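Local coordinates for ADP-ribosylation factor-binding protein GGA2 (Saccharomyces cerevisiae, PDB 3MNM), which binds ARF1 and ARF2 and may help regulate membrane traffic through the trans-Golgi network, its GAE domain recognising the accessory proteins Ent3 and Ent5, at residues Asn70-Ile73 with Gly74-Asp78. Numbering follows the deposited sequence.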
loop_
_atom_site.group_PDB
_atom_site.type_symbol
_atom_site.label_atom_id
_atom_site.label_comp_id
_atom_site.label_asym_id
_atom_site.label_seq_id
_atom_site.Cartn_x
_atom_site.Cartn_y
_atom_site.Cartn_z
ATOM N N ASN A 70 -3.580 7.813 9.727
ATOM C CA ASN A 70 -4.600 6.780 9.576
ATOM C C ASN A 70 -5.945 7.382 9.196
ATOM O O ASN A 70 -6.993 6.735 9.283
ATOM C CB ASN A 70 -4.692 5.873 10.821
ATOM C CG ASN A 70 -5.365 6.549 12.009
ATOM O OD1 ASN A 70 -5.758 5.888 12.981
ATOM N ND2 ASN A 70 -5.509 7.844 11.935
ATOM N N PHE A 71 -5.916 8.646 8.781
ATOM C CA PHE A 71 -7.135 9.300 8.334
ATOM C C PHE A 71 -6.866 10.224 7.156
ATOM O O PHE A 71 -5.770 10.723 6.983
ATOM C CB PHE A 71 -7.740 10.115 9.472
ATOM C CG PHE A 71 -6.817 11.172 10.003
ATOM C CD1 PHE A 71 -6.796 12.440 9.448
ATOM C CD2 PHE A 71 -5.968 10.898 11.062
ATOM C CE1 PHE A 71 -5.933 13.416 9.943
ATOM C CE2 PHE A 71 -5.118 11.861 11.554
ATOM C CZ PHE A 71 -5.105 13.127 10.998
ATOM N N MET A 72 -7.884 10.419 6.324
ATOM C CA MET A 72 -7.793 11.427 5.274
ATOM C C MET A 72 -9.171 11.960 4.903
ATOM O O MET A 72 -10.181 11.258 4.953
ATOM C CB MET A 72 -7.009 10.918 4.052
ATOM C CG MET A 72 -7.438 9.562 3.601
ATOM S SD MET A 72 -6.395 9.046 2.202
ATOM C CE MET A 72 -7.115 7.426 1.900
ATOM N N ILE A 73 -9.211 13.248 4.598
ATOM C CA ILE A 73 -10.454 13.918 4.271
ATOM C C ILE A 73 -11.010 13.380 2.949
ATOM O O ILE A 73 -10.275 12.773 2.171
ATOM C CB ILE A 73 -10.210 15.448 4.166
ATOM C CG1 ILE A 73 -11.522 16.215 4.082
ATOM C CG2 ILE A 73 -9.330 15.786 2.983
ATOM C CD1 ILE A 73 -11.368 17.692 4.407
ATOM N N GLY A 74 -12.299 13.618 2.708
ATOM C CA GLY A 74 -12.938 13.248 1.447
ATOM C C GLY A 74 -12.102 13.670 0.249
ATOM O O GLY A 74 -11.560 14.784 0.214
ATOM N N ASN A 75 -11.958 12.757 -0.722
ATOM C CA ASN A 75 -11.229 12.995 -1.971
ATOM C C ASN A 75 -9.736 13.267 -1.838
ATOM O O ASN A 75 -9.095 13.692 -2.795
ATOM C CB ASN A 75 -11.883 14.117 -2.803
ATOM C CG ASN A 75 -13.354 13.871 -3.071
ATOM O OD1 ASN A 75 -14.198 14.719 -2.786
ATOM N ND2 ASN A 75 -13.668 12.712 -3.618
ATOM N N ALA A 76 -9.160 13.020 -0.660
ATOM C CA ALA A 76 -7.749 13.306 -0.469
ATOM C C ALA A 76 -6.891 12.511 -1.430
ATOM O O ALA A 76 -7.018 11.292 -1.509
ATOM C CB ALA A 76 -7.326 13.000 0.973
ATOM N N LYS A 77 -6.012 13.201 -2.141
ATOM C CA LYS A 77 -5.018 12.528 -2.970
ATOM C C LYS A 77 -3.748 12.265 -2.177
ATOM O O LYS A 77 -3.159 13.183 -1.581
ATOM C CB LYS A 77 -4.723 13.337 -4.241
ATOM C CG LYS A 77 -5.830 13.220 -5.279
ATOM C CD LYS A 77 -5.668 14.219 -6.426
ATOM C CE LYS A 77 -4.350 14.033 -7.164
ATOM N NZ LYS A 77 -4.228 14.997 -8.306
ATOM N N ASP A 78 -3.319 11.007 -2.161
ATOM C CA ASP A 78 -2.124 10.633 -1.413
ATOM C C ASP A 78 -2.242 11.115 0.031
ATOM O O ASP A 78 -1.289 11.675 0.601
ATOM C CB ASP A 78 -0.862 11.214 -2.058
ATOM C CG ASP A 78 -0.619 10.663 -3.457
ATOM O OD1 ASP A 78 -1.261 9.659 -3.817
ATOM O OD2 ASP A 78 0.212 11.237 -4.185
#
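The methyl group of Ala-76 packs against the side-chain root of Met-72, CB to CB at 3.7 Å, and in one of the two conformers modelled for Ile-73 it also meets the CG2 branch of that residue, 4.0 Å from Ala-76 CB. Together with the approach of Ala-76 CB to Ile-73 O, 3.2 Å, this small apolar cluster forms the close side of the contact. The closest approach from Met-72 is through its first carbon: CG stands between the backbone N and the carbonyl carbon (chi1 47°), and the chain beyond it is extended; the buried side chain packs on Phe-39 and Asn-41 of strand 38-41. Residues Ile-73 to Ala-76 make a type II beta turn, with Gly-74 and Asn-75 at its two central positions, the latter with positive phi. The turn is closed by a hydrogen bond from Ala-76 N to Ile-73 O, 3.1 Å long and bent to 147° at the hydrogen, with the donor tilted 35° from the carbonyl plane. Asn-41 ND2 also donates to Ile-73 O, giving this carbonyl two partners. The turn belongs to the long loop between strands 50-55 and 80-81 of the GAE domain, an Ig-like beta sandwich, and backbone bonds of Met-72 to Ile-47, Asn-75 to Ser-43 and Ala-76 to Asn-41 tie it to the adjoining part of the fold. The outer side is looser. The Ile-73 side chain is exposed and lies beside a bound glycerol. Asn-75 CB heads away from 70-73, and its side chain comes no nearer to that segment than 5.4 Å.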